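Local structure of Low molecular weight protein-tyrosine-phosphatase ptpA (Staphylococcus aureus, 3ROF) at residues P21-I26 / D137-S142; K40-G45 / D82-I87; P54-T59 / N130-V135. The protein catalyses the hydrolysis of protein phosphotyrosine to tyrosine and phosphate, and is probably secreted as an effector that counteracts host defences during infection. All coordinates share one frame; numbering follows the deposited sequence.

Interaction 1: P21-I26 / D137-S142; sequences PMAEAI and DMVLSS
Ile26 and Val139 meet end to end through their methyls, where helix 19-33 packs on helix 132-153 in the alpha/beta fold of the low molecular weight tyrosine phosphatases, a four-stranded parallel sheet flanked by helices. Over the segments 21-26 and 137-142 the axes come within 10.1 Å at a signed crossing angle of -43°, and the closest pair of CA atoms, Ala23 and Val139, is 6.1 Å apart.

What passes between the segments is apolar. Val139 is shared, one methyl to each of two partners. With CG1 anti to the backbone N (chi1 177°), that methyl lies 3.7 Å from Ile26 CD1 and also meets Ile26 CG2; CG2, turned to the other side of the valine, lies 4.1 Å from Ala23 CB. Ala23, with just a methyl, sits at the closest CA pair, consistent with the near approach of the backbones here. Leu140, one residue on, crosses the Ile26 side chain at about a right angle and reaches it with CD1, 4.1 Å from Ile26 CG2. Val139, Ala23 and Ile26 are buried, whereas Leu140 is exposed, so it closes the seam on its outer side. Met22 extends the same apolar face of helix 19-33 to Tyr136, and Leu63 of helix 57-65 packs on Met22 and Ile26.

The polar groups belong to other faces of the two helices. Glu24 points away from helix 132-153, forming a salt bridge with Arg28 and a hydrogen bond with Ser43. On the other helix, Ser142 OG bonds to the carbonyl of Leu112 and Ser141 OG to Ser116. Ser141 OG also turns back on its own helix and donates to Met138 O at 2.8 Å, tilted 20° from the plane of that carbonyl.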
ATOM      1  N   PRO A  21      -5.581  -1.449  -1.061  1.00  4.01           N
ATOM      2  CA  PRO A  21      -6.551  -0.423  -0.706  1.00  3.80           C
ATOM      3  C   PRO A  21      -6.705  -0.313   0.810  1.00  4.01           C
ATOM      4  O   PRO A  21      -6.891   0.780   1.352  1.00  4.39           O
ATOM      5  CB  PRO A  21      -7.863  -0.902  -1.378  1.00  5.06           C
ATOM      6  CG  PRO A  21      -7.384  -1.736  -2.524  1.00  5.12           C
ATOM      7  CD  PRO A  21      -6.170  -2.471  -1.964  1.00  3.87           C
ATOM      8  N   MET A  22      -6.693  -1.457   1.502  1.00  3.86           N
ATOM      9  CA  MET A  22      -6.826  -1.393   2.935  1.00  4.39           C
ATOM     10  C   MET A  22      -5.689  -0.564   3.554  1.00  3.82           C
ATOM     11  O   MET A  22      -5.907   0.307   4.408  1.00  4.49           O
ATOM     12  CB  MET A  22      -6.847  -2.801   3.559  1.00  4.43           C
ATOM     13  CG  MET A  22      -7.316  -2.743   4.967  1.00  4.79           C
ATOM     14  SD  MET A  22      -7.076  -4.253   5.936  1.00  5.62           S
ATOM     15  CE  MET A  22      -8.054  -5.440   5.025  1.00  7.18           C
ATOM     16  N   ALA A  23      -4.459  -0.864   3.128  1.00  3.76           N
ATOM     17  CA  ALA A  23      -3.308  -0.151   3.617  1.00  4.17           C
ATOM     18  C   ALA A  23      -3.372   1.348   3.279  1.00  3.95           C
ATOM     19  O   ALA A  23      -3.050   2.190   4.100  1.00  4.20           O
ATOM     20  CB  ALA A  23      -2.022  -0.771   3.092  1.00  3.97           C
ATOM     21  N   GLU A  24      -3.770   1.665   2.027  1.00  3.75           N
ATOM     22  CA  GLU A  24      -3.865   3.051   1.612  1.00  4.14           C
ATOM     23  C   GLU A  24      -4.804   3.804   2.527  1.00  4.57           C
ATOM     24  O   GLU A  24      -4.497   4.911   2.981  1.00  4.19           O
ATOM     25  CB  GLU A  24      -4.357   3.139   0.162  1.00  4.87           C
ATOM     26  CG  GLU A  24      -4.681   4.533  -0.271  1.00  5.62           C
ATOM     27  CD  GLU A  24      -5.288   4.665  -1.649  1.00  5.92           C
ATOM     28  OE1 GLU A  24      -5.433   3.684  -2.391  1.00  8.50           O
ATOM     29  OE2 GLU A  24      -5.687   5.824  -1.971  1.00  8.10           O
ATOM     30  N   ALA A  25      -6.002   3.250   2.754  1.00  4.17           N
ATOM     31  CA  ALA A  25      -7.000   3.959   3.540  1.00  5.11           C
ATOM     32  C   ALA A  25      -6.535   4.145   4.993  1.00  4.44           C
ATOM     33  O   ALA A  25      -6.722   5.205   5.582  1.00  4.96           O
ATOM     34  CB  ALA A  25      -8.308   3.205   3.491  1.00  6.56           C
ATOM     35  N   ILE A  26      -5.967   3.093   5.577  1.00  4.57           N
ATOM     36  CA  ILE A  26      -5.485   3.184   6.952  1.00  4.58           C
ATOM     37  C   ILE A  26      -4.380   4.248   7.050  1.00  4.45           C
ATOM     38  O   ILE A  26      -4.367   5.071   7.941  1.00  4.78           O
ATOM     39  CB  ILE A  26      -4.986   1.809   7.456  1.00  4.99           C
ATOM     40  CG1 ILE A  26      -6.138   0.826   7.577  1.00  5.40           C
ATOM     41  CG2 ILE A  26      -4.196   1.972   8.761  1.00  5.69           C
ATOM     42  CD1 ILE A  26      -5.706  -0.603   7.726  1.00  6.39           C
ATOM     43  N   ASP A 137      -4.605  -6.279  10.955  1.00  5.89           N
ATOM     44  CA  ASP A 137      -3.662  -6.333  12.056  1.00  5.74           C
ATOM     45  C   ASP A 137      -2.227  -6.147  11.541  1.00  6.69           C
ATOM     46  O   ASP A 137      -1.426  -5.460  12.173  1.00  5.87           O
ATOM     47  CB  ASP A 137      -3.779  -7.654  12.810  1.00  8.24           C
ATOM     48  CG  ASP A 137      -5.077  -7.818  13.551  1.00 11.38           C
ATOM     49  OD1 ASP A 137      -5.828  -6.876  13.739  1.00 11.42           O
ATOM     50  OD2 ASP A 137      -5.346  -8.967  13.989  1.00 15.80           O
ATOM     51  N   MET A 138      -1.906  -6.739  10.385  1.00  5.97           N
ATOM     52  CA  MET A 138      -0.575  -6.584   9.807  1.00  6.06           C
ATOM     53  C   MET A 138      -0.306  -5.142   9.424  1.00  5.02           C
ATOM     54  O   MET A 138       0.779  -4.598   9.719  1.00  5.38           O
ATOM     55  CB  MET A 138      -0.411  -7.503   8.598  1.00  5.71           C
ATOM     56  CG  MET A 138      -0.117  -8.926   9.030  1.00  7.38           C
ATOM     57  SD  MET A 138      -0.116 -10.037   7.610  1.00  7.63           S
ATOM     58  CE  MET A 138       0.724 -11.472   8.308  1.00 12.55           C
ATOM     59  N   VAL A 139      -1.262  -4.467   8.785  1.00  4.93           N
ATOM     60  CA  VAL A 139      -1.054  -3.055   8.469  1.00  5.80           C
ATOM     61  C   VAL A 139      -0.874  -2.218   9.732  1.00  5.48           C
ATOM     62  O   VAL A 139       0.043  -1.398   9.807  1.00  5.56           O
ATOM     63  CB  VAL A 139      -2.245  -2.493   7.645  1.00  5.69           C
ATOM     64  CG1 VAL A 139      -2.043  -0.992   7.400  1.00  7.04           C
ATOM     65  CG2 VAL A 139      -2.358  -3.218   6.319  1.00  6.44           C
ATOM     66  N   LEU A 140      -1.692  -2.455  10.752  1.00  5.31           N
ATOM     67  CA  LEU A 140      -1.536  -1.687  11.988  1.00  5.57           C
ATOM     68  C   LEU A 140      -0.170  -1.926  12.615  1.00  6.10           C
ATOM     69  O   LEU A 140       0.408  -1.028  13.237  1.00  8.61           O
ATOM     70  CB  LEU A 140      -2.644  -2.014  12.994  1.00  6.81           C
ATOM     71  CG  LEU A 140      -3.776  -1.001  12.999  1.00  7.71           C
ATOM     72  CD1 LEU A 140      -4.469  -0.896  11.650  1.00  8.11           C
ATOM     73  CD2 LEU A 140      -4.750  -1.371  14.100  1.00 11.92           C
ATOM     74  N   SER A 141       0.405  -3.116  12.459  1.00  6.10           N
ATOM     75  CA  SER A 141       1.679  -3.407  13.074  1.00  6.77           C
ATOM     76  C   SER A 141       2.821  -2.634  12.412  1.00  5.73           C
ATOM     77  O   SER A 141       3.867  -2.436  13.022  1.00  6.09           O
ATOM     78  CB  SER A 141       1.952  -4.893  13.065  1.00  8.01           C
ATOM     79  OG  SER A 141       2.412  -5.385  11.809  1.00  7.50           O
ATOM     80  N   SER A 142       2.597  -2.211  11.178  1.00  5.39           N
ATOM     81  CA  SER A 142       3.606  -1.510  10.370  1.00  5.49           C
ATOM     82  C   SER A 142       3.410  -0.012  10.225  1.00  5.03           C
ATOM     83  O   SER A 142       4.368   0.676   9.881  1.00  5.11           O
ATOM     84  CB  SER A 142       3.632  -2.083   8.956  1.00  6.43           C
ATOM     85  OG  SER A 142       4.133  -3.386   8.942  1.00 17.25           O
TER

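Interaction 2: K40-G45 / D82-I87. With PO4 (phosphate ion), chain D.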
ATOM      1  N   LYS A  40       1.505  11.836   0.481  1.00  6.80           N
ATOM      2  CA  LYS A  40       0.324  11.469  -0.305  1.00  6.18           C
ATOM      3  C   LYS A  40       0.336   9.975  -0.567  1.00  5.53           C
ATOM      4  O   LYS A  40       1.394   9.426  -0.875  1.00  6.64           O
ATOM      5  CB  LYS A  40       0.322  12.213  -1.631  1.00  8.16           C
ATOM      6  CG  LYS A  40      -0.941  12.010  -2.423  1.00 16.37           C
ATOM      7  CD  LYS A  40      -1.001  12.849  -3.697  1.00 22.19           C
ATOM      8  CE  LYS A  40      -2.276  12.552  -4.481  1.00 35.07           C
ATOM      9  NZ  LYS A  40      -2.334  13.280  -5.785  1.00 52.05           N
ATOM     10  N   VAL A  41      -0.797   9.312  -0.349  1.00  5.56           N
ATOM     11  CA  VAL A  41      -0.870   7.867  -0.428  1.00  5.00           C
ATOM     12  C   VAL A  41      -1.600   7.434  -1.692  1.00  5.52           C
ATOM     13  O   VAL A  41      -2.576   8.087  -2.123  1.00  6.24           O
ATOM     14  CB  VAL A  41      -1.562   7.301   0.818  1.00  5.31           C
ATOM     15  CG1 VAL A  41      -1.309   5.808   0.928  1.00  6.18           C
ATOM     16  CG2 VAL A  41      -1.078   7.979   2.098  1.00  6.10           C
ATOM     17  N   HIS A  42      -1.118   6.329  -2.262  1.00  4.81           N
ATOM     18  CA  HIS A  42      -1.655   5.748  -3.490  1.00  4.93           C
ATOM     19  C   HIS A  42      -1.707   4.239  -3.343  1.00  4.49           C
ATOM     20  O   HIS A  42      -1.075   3.672  -2.446  1.00  4.76           O
ATOM     21  CB  HIS A  42      -0.715   6.053  -4.655  1.00  6.30           C
ATOM     22  CG  HIS A  42      -0.358   7.489  -4.797  1.00  6.53           C
ATOM     23  ND1 HIS A  42      -0.917   8.327  -5.744  1.00 10.32           N
ATOM     24  CD2 HIS A  42       0.559   8.229  -4.148  1.00  7.30           C
ATOM     25  CE1 HIS A  42      -0.364   9.525  -5.654  1.00 10.33           C
ATOM     26  NE2 HIS A  42       0.545   9.485  -4.706  1.00  9.09           N
ATOM     27  N   SER A  43      -2.333   3.568  -4.299  1.00  4.85           N
ATOM     28  CA  SER A  43      -2.218   2.128  -4.390  1.00  4.99           C
ATOM     29  C   SER A  43      -2.342   1.666  -5.839  1.00  5.09           C
ATOM     30  O   SER A  43      -2.993   2.328  -6.666  1.00  5.11           O
ATOM     31  CB  SER A  43      -3.251   1.432  -3.507  1.00  5.36           C
ATOM     32  OG  SER A  43      -4.578   1.709  -3.916  1.00  5.38           O
ATOM     33  N   ARG A  44      -1.735   0.504  -6.102  1.00  4.37           N
ATOM     34  CA  ARG A  44      -1.757  -0.107  -7.409  1.00  4.53           C
ATOM     35  C   ARG A  44      -1.821  -1.613  -7.229  1.00  4.17           C
ATOM     36  O   ARG A  44      -1.405  -2.153  -6.197  1.00  4.81           O
ATOM     37  CB  ARG A  44      -0.482   0.228  -8.192  1.00  5.59           C
ATOM     38  CG  ARG A  44      -0.228   1.675  -8.537  1.00  6.45           C
ATOM     39  CD  ARG A  44      -1.254   2.196  -9.510  1.00  6.29           C
ATOM     40  NE  ARG A  44      -0.918   3.522 -10.051  1.00  8.22           N
ATOM     41  CZ  ARG A  44      -1.285   4.659  -9.493  1.00  8.77           C
ATOM     42  NH1 ARG A  44      -1.938   4.672  -8.333  1.00  8.73           N
ATOM     43  NH2 ARG A  44      -0.941   5.812 -10.071  1.00 12.63           N
ATOM     44  N   GLY A  45      -2.230  -2.274  -8.320  1.00  4.39           N
ATOM     45  CA  GLY A  45      -2.212  -3.714  -8.408  1.00  5.64           C
ATOM     46  C   GLY A  45      -1.431  -4.124  -9.652  1.00  5.00           C
ATOM     47  O   GLY A  45      -1.679  -3.596 -10.720  1.00  5.82           O
ATOM     48  N   ASP A  82       5.060   3.386 -13.912  1.00 11.42           N
ATOM     49  CA  ASP A  82       4.693   3.868 -12.579  1.00 10.45           C
ATOM     50  C   ASP A  82       5.908   3.872 -11.657  1.00  9.23           C
ATOM     51  O   ASP A  82       6.729   2.944 -11.656  1.00 10.24           O
ATOM     52  CB  ASP A  82       3.591   2.986 -11.965  1.00  8.99           C
ATOM     53  CG  ASP A  82       2.220   3.571 -12.090  1.00  8.41           C
ATOM     54  OD1 ASP A  82       2.078   4.778 -12.415  1.00 16.57           O
ATOM     55  OD2 ASP A  82       1.256   2.838 -11.867  1.00  9.76           O
ATOM     56  N   ASP A  83       5.966   4.898 -10.821  1.00 10.84           N
ATOM     57  CA  ASP A  83       7.046   5.078  -9.859  1.00 11.00           C
ATOM     58  C   ASP A  83       6.555   6.067  -8.800  1.00  9.97           C
ATOM     59  O   ASP A  83       5.707   6.916  -9.078  1.00 10.70           O
ATOM     60  CB  ASP A  83       8.278   5.643 -10.570  1.00 12.17           C
ATOM     61  CG  ASP A  83       9.584   5.342  -9.851  1.00 11.91           C
ATOM     62  OD1 ASP A  83       9.583   4.881  -8.683  1.00 11.34           O
ATOM     63  OD2 ASP A  83      10.641   5.562 -10.488  1.00 14.92           O
ATOM     64  N   PHE A  84       7.086   5.940  -7.597  1.00 10.15           N
ATOM     65  CA  PHE A  84       6.690   6.727  -6.460  1.00  8.71           C
ATOM     66  C   PHE A  84       7.931   6.854  -5.578  1.00 10.22           C
ATOM     67  O   PHE A  84       8.874   6.073  -5.708  1.00 14.97           O
ATOM     68  CB  PHE A  84       5.587   6.012  -5.661  1.00  8.30           C
ATOM     69  CG  PHE A  84       4.392   5.639  -6.492  1.00  7.63           C
ATOM     70  CD1 PHE A  84       3.335   6.480  -6.590  1.00  7.45           C
ATOM     71  CD2 PHE A  84       4.339   4.413  -7.173  1.00  9.11           C
ATOM     72  CE1 PHE A  84       2.230   6.144  -7.367  1.00  9.60           C
ATOM     73  CE2 PHE A  84       3.267   4.088  -7.939  1.00  9.88           C
ATOM     74  CZ  PHE A  84       2.210   4.940  -8.035  1.00 10.22           C
ATOM     75  N   ASP A  85       7.940   7.801  -4.658  1.00  8.18           N
ATOM     76  CA  ASP A  85       9.087   7.919  -3.765  1.00  8.09           C
ATOM     77  C   ASP A  85       9.293   6.652  -2.924  1.00  6.91           C
ATOM     78  O   ASP A  85      10.445   6.228  -2.693  1.00  7.94           O
ATOM     79  CB  ASP A  85       8.941   9.118  -2.844  1.00  9.03           C
ATOM     80  CG  ASP A  85       8.877  10.407  -3.621  1.00 10.12           C
ATOM     81  OD1 ASP A  85       9.867  10.720  -4.292  1.00 19.05           O
ATOM     82  OD2 ASP A  85       7.823  11.063  -3.650  1.00 12.38           O
ATOM     83  N   TYR A  86       8.182   6.073  -2.458  1.00  6.97           N
ATOM     84  CA  TYR A  86       8.208   4.861  -1.657  1.00  6.28           C
ATOM     85  C   TYR A  86       7.176   3.917  -2.214  1.00  5.70           C
ATOM     86  O   TYR A  86       6.050   4.343  -2.469  1.00  7.10           O
ATOM     87  CB  TYR A  86       7.888   5.149  -0.193  1.00  7.67           C
ATOM     88  CG  TYR A  86       8.859   6.146   0.397  1.00  7.36           C
ATOM     89  CD1 TYR A  86      10.060   5.731   0.972  1.00  8.51           C
ATOM     90  CD2 TYR A  86       8.603   7.514   0.318  1.00  7.60           C
ATOM     91  CE1 TYR A  86      10.993   6.670   1.428  1.00 10.65           C
ATOM     92  CE2 TYR A  86       9.516   8.438   0.785  1.00  8.99           C
ATOM     93  CZ  TYR A  86      10.685   7.999   1.349  1.00  9.33           C
ATOM     94  OH  TYR A  86      11.590   8.930   1.812  1.00 12.15           O
ATOM     95  N   ILE A  87       7.568   2.675  -2.433  1.00  6.20           N
ATOM     96  CA  ILE A  87       6.667   1.628  -2.952  1.00  6.44           C
ATOM     97  C   ILE A  87       6.681   0.507  -1.918  1.00  6.25           C
ATOM     98  O   ILE A  87       7.751  -0.029  -1.595  1.00  7.00           O
ATOM     99  CB  ILE A  87       7.111   1.113  -4.348  1.00  6.09           C
ATOM    100  CG1 ILE A  87       7.216   2.283  -5.333  1.00  8.11           C
ATOM    101  CG2 ILE A  87       6.141   0.082  -4.843  1.00  7.57           C
ATOM    102  CD1 ILE A  87       7.746   1.893  -6.629  1.00 17.96           C
TER
HETATM  103  P   PO4 D 202      -3.311   8.343  -8.427  1.00 14.31           P
HETATM  104  O1  PO4 D 202      -3.430   9.750  -7.893  1.00 23.60           O
HETATM  105  O2  PO4 D 202      -2.486   8.369  -9.675  1.00 26.09           O
HETATM  106  O3  PO4 D 202      -2.554   7.396  -7.511  1.00 10.89           O
HETATM  107  O4  PO4 D 202      -4.648   7.747  -8.794  1.00 17.23           O
HETATM  108  O   HOH W   1      -0.548   5.445 -12.991  1.00 24.18           O
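Arg44 NE donates to Asp82 OD2 at 2.9 Å in a salt bridge; the oxygen is met from above its carboxylate plane, 40° out of it, and also takes Glu79 N. Water 1 forms a second link, accepting from Arg44 NH2 and donating to Asp82 OD1. The other end of the guanidinium holds a phosphate ion, probably from the crystallisation liquor: NH1 reaches PO4 O3 at 2.9 Å and NH2 reaches PO4 O2 at 3.0 Å. His42 ND1 joins them with a short, nearly straight bond to the same O3, 2.6 Å long. Its NE2 is bonded to Asp8 OD1, so both ring nitrogens are engaged, consistent with a protonated imidazole. NH1 also donates to Ser43 O, which helps fix the rotation of the guanidinium. The Arg44 side chain lies about 8 Å from that of Cys13, the likely nucleophile.

Packing comes from Phe84. Its CZ sits 3.7 Å above the centre of the Arg44 guanidinium, and the two planes stand 88° apart, so the ring presents its edge rather than its face to the charge. Phe84 CE1 lies 3.9 Å from His42 CG, over one face of the imidazole, and the phenyl also touches Ala10 of the intervening strand 7-13. Together, His42 and Arg44 make a surface anion site on the outer strand 39-45 of the parallel sheet.

Interaction 3: P54-T59 / N130-V135; sequences PPHEGT and NNFEGV
Gly58 and Phe132, each in the first turn of its helix, bring their CA atoms to 6.0 Å, and the glycine backbone lies against the phenyl ring. Gly58 CA stands 3.5 Å from the ring centroid, 3° off the normal, a CH-pi contact made possible by the absence of a side chain. His56 lies on the same side of the phenyl plane, displaced toward its CZ end: Phe132 CZ comes 3.4 Å from His56 ND1, over one imidazole face and offset toward its rim, with the ring planes at 33°.

His56 is also the N-cap residue of helix 57-65. A chi1 of -169° swings the ring away from the backbone N and beside the carbonyl carbon, where ND1 accepts from Gly58 N at 2.9 Å, in its ring plane; an accepting ND1 would probably leave the proton on NE2. Helix 132-153 has its own N-cap, Asn131, whose OD1 accepts from Gly134 N, well above the amide carbonyl plane. Thr59 OG1 meets the phenyl at its edge, 3.4 Å from Phe132 CE1, while bonding to the carbonyl of Cys18 in the phosphate-binding loop. Phe132 also touches Met22 and Pro126, beside Asp125, the likely proton donor.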
ATOM      1  N   PRO A  54     -14.299  -0.643  -6.957  1.00  6.12           N
ATOM      2  CA  PRO A  54     -14.092  -0.386  -5.531  1.00  6.00           C
ATOM      3  C   PRO A  54     -13.374  -1.561  -4.878  1.00  6.00           C
ATOM      4  O   PRO A  54     -13.229  -2.635  -5.462  1.00  6.28           O
ATOM      5  CB  PRO A  54     -15.517  -0.202  -4.999  1.00  7.11           C
ATOM      6  CG  PRO A  54     -16.354  -1.044  -5.949  1.00  9.45           C
ATOM      7  CD  PRO A  54     -15.695  -0.974  -7.289  1.00  8.64           C
ATOM      8  N   PRO A  55     -12.943  -1.362  -3.626  1.00  5.69           N
ATOM      9  CA  PRO A  55     -12.272  -2.463  -2.933  1.00  5.50           C
ATOM     10  C   PRO A  55     -13.210  -3.657  -2.753  1.00  5.10           C
ATOM     11  O   PRO A  55     -14.435  -3.575  -2.769  1.00  6.75           O
ATOM     12  CB  PRO A  55     -11.879  -1.829  -1.577  1.00  5.72           C
ATOM     13  CG  PRO A  55     -11.799  -0.351  -1.857  1.00  7.11           C
ATOM     14  CD  PRO A  55     -12.940  -0.125  -2.831  1.00  6.29           C
ATOM     15  N   HIS A  56     -12.606  -4.804  -2.510  1.00  5.64           N
ATOM     16  CA  HIS A  56     -13.304  -6.032  -2.154  1.00  5.63           C
ATOM     17  C   HIS A  56     -14.202  -5.768  -0.966  1.00  4.87           C
ATOM     18  O   HIS A  56     -13.868  -5.008  -0.054  1.00  5.32           O
ATOM     19  CB  HIS A  56     -12.266  -7.089  -1.842  1.00  5.62           C
ATOM     20  CG  HIS A  56     -12.776  -8.484  -1.701  1.00  6.35           C
ATOM     21  ND1 HIS A  56     -13.520  -8.930  -0.636  1.00  6.58           N
ATOM     22  CD2 HIS A  56     -12.572  -9.571  -2.488  1.00  9.53           C
ATOM     23  CE1 HIS A  56     -13.775 -10.215  -0.781  1.00  7.12           C
ATOM     24  NE2 HIS A  56     -13.224 -10.630  -1.901  1.00  9.75           N
ATOM     25  N   GLU A  57     -15.335  -6.449  -0.941  1.00  5.36           N
ATOM     26  CA  GLU A  57     -16.250  -6.398   0.188  1.00  5.81           C
ATOM     27  C   GLU A  57     -15.541  -6.564   1.513  1.00  5.60           C
ATOM     28  O   GLU A  57     -15.870  -5.851   2.475  1.00  6.34           O
ATOM     29  CB  GLU A  57     -17.341  -7.473   0.013  1.00  7.58           C
ATOM     30  CG  GLU A  57     -18.186  -7.714   1.215  1.00  9.45           C
ATOM     31  CD  GLU A  57     -19.323  -8.693   0.989  1.00 12.44           C
ATOM     32  OE1 GLU A  57     -19.901  -8.722  -0.120  1.00 16.16           O
ATOM     33  OE2 GLU A  57     -19.665  -9.392   1.957  1.00 22.02           O
ATOM     34  N   GLY A  58     -14.622  -7.507   1.631  1.00  5.36           N
ATOM     35  CA  GLY A  58     -13.955  -7.720   2.918  1.00  5.84           C
ATOM     36  C   GLY A  58     -13.154  -6.521   3.395  1.00  4.83           C
ATOM     37  O   GLY A  58     -13.079  -6.265   4.601  1.00  6.53           O
ATOM     38  N   THR A  59     -12.522  -5.803   2.452  1.00  4.91           N
ATOM     39  CA  THR A  59     -11.772  -4.601   2.803  1.00  4.82           C
ATOM     40  C   THR A  59     -12.733  -3.476   3.145  1.00  5.74           C
ATOM     41  O   THR A  59     -12.543  -2.775   4.138  1.00  5.48           O
ATOM     42  CB  THR A  59     -10.799  -4.218   1.698  1.00  4.98           C
ATOM     43  OG1 THR A  59      -9.747  -5.190   1.741  1.00  5.52           O
ATOM     44  CG2 THR A  59     -10.261  -2.819   1.880  1.00  5.80           C
ATOM     45  N   ASN A 130      -9.838 -14.993   2.879  1.00  6.53           N
ATOM     46  CA  ASN A 130     -10.905 -14.260   3.539  1.00  6.73           C
ATOM     47  C   ASN A 130     -10.480 -13.684   4.900  1.00  7.47           C
ATOM     48  O   ASN A 130     -11.325 -13.211   5.644  1.00  9.29           O
ATOM     49  CB  ASN A 130     -12.210 -15.051   3.701  1.00  8.13           C
ATOM     50  CG  ASN A 130     -13.429 -14.165   3.610  1.00 10.07           C
ATOM     51  OD1 ASN A 130     -13.504 -13.276   2.758  1.00 10.69           O
ATOM     52  ND2 ASN A 130     -14.404 -14.403   4.480  1.00 15.23           N
ATOM     53  N   ASN A 131      -9.177 -13.673   5.197  1.00  6.56           N
ATOM     54  CA  ASN A 131      -8.710 -13.212   6.496  1.00  7.86           C
ATOM     55  C   ASN A 131      -8.412 -11.702   6.471  1.00  5.98           C
ATOM     56  O   ASN A 131      -7.260 -11.263   6.642  1.00  7.24           O
ATOM     57  CB  ASN A 131      -7.493 -14.011   6.943  1.00 10.51           C
ATOM     58  CG  ASN A 131      -7.102 -13.705   8.349  1.00 15.79           C
ATOM     59  OD1 ASN A 131      -7.840 -13.054   9.081  1.00 12.23           O
ATOM     60  ND2 ASN A 131      -5.920 -14.153   8.744  1.00 21.18           N
ATOM     61  N   PHE A 132      -9.452 -10.904   6.286  1.00  6.14           N
ATOM     62  CA  PHE A 132      -9.264  -9.470   6.214  1.00  5.44           C
ATOM     63  C   PHE A 132      -8.834  -8.897   7.547  1.00  5.77           C
ATOM     64  O   PHE A 132      -8.069  -7.918   7.565  1.00  6.10           O
ATOM     65  CB  PHE A 132     -10.550  -8.826   5.672  1.00  5.77           C
ATOM     66  CG  PHE A 132     -10.747  -9.108   4.225  1.00  5.39           C
ATOM     67  CD1 PHE A 132     -10.230  -8.269   3.256  1.00  5.11           C
ATOM     68  CD2 PHE A 132     -11.424 -10.253   3.800  1.00  6.39           C
ATOM     69  CE1 PHE A 132     -10.386  -8.550   1.909  1.00  6.16           C
ATOM     70  CE2 PHE A 132     -11.583 -10.523   2.431  1.00  6.54           C
ATOM     71  CZ  PHE A 132     -11.032  -9.681   1.486  1.00  6.27           C
ATOM     72  N   GLU A 133      -9.290  -9.484   8.654  1.00  6.44           N
ATOM     73  CA  GLU A 133      -8.850  -9.020   9.968  1.00  7.04           C
ATOM     74  C   GLU A 133      -7.355  -9.198  10.161  1.00  6.87           C
ATOM     75  O   GLU A 133      -6.677  -8.332  10.730  1.00  8.15           O
ATOM     76  CB  GLU A 133      -9.638  -9.701  11.082  1.00 11.38           C
ATOM     77  CG  GLU A 133      -9.322  -9.095  12.426  1.00 25.80           C
ATOM     78  CD  GLU A 133     -10.174  -9.672  13.532  1.00 30.59           C
ATOM     79  OE1 GLU A 133     -11.285 -10.161  13.209  1.00 29.44           O
ATOM     80  OE2 GLU A 133      -9.732  -9.645  14.709  1.00 30.27           O
ATOM     81  N   GLY A 134      -6.818 -10.310   9.678  1.00  6.98           N
ATOM     82  CA  GLY A 134      -5.394 -10.540   9.783  1.00  8.08           C
ATOM     83  C   GLY A 134      -4.598  -9.526   9.007  1.00  5.91           C
ATOM     84  O   GLY A 134      -3.538  -9.063   9.434  1.00  7.27           O
ATOM     85  N   VAL A 135      -5.085  -9.150   7.828  1.00  5.90           N
ATOM     86  CA  VAL A 135      -4.431  -8.122   7.019  1.00  5.83           C
ATOM     87  C   VAL A 135      -4.450  -6.781   7.741  1.00  5.70           C
ATOM     88  O   VAL A 135      -3.441  -6.066   7.806  1.00  5.46           O
ATOM     89  CB  VAL A 135      -5.067  -8.045   5.617  1.00  6.92           C
ATOM     90  CG1 VAL A 135      -4.502  -6.849   4.861  1.00  6.09           C
ATOM     91  CG2 VAL A 135      -4.854  -9.358   4.853  1.00  7.11           C
TER

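Interactions 1 and 3 both use helix 132-153, and they meet at Met22, whose CE lies 3.5 Å from Phe132 O. Interaction 1 is core, aliphatic methyls between two helices; interaction 3, farther out and partly buried, relies on aromatic rings, a glycine backbone and helix caps near the catalytic loop. Interaction 2 lies at the surface on edge strand 39-45 and is governed by charge: a salt bridge, a water and a phosphate. It touches interaction 1 on the other face of strand 39-45, the one helix 19-33 covers, where Glu24 CG packs 3.8 Å from Val41 CG1. Interactions 2 and 3 do not touch, their centres being about 20 Å apart.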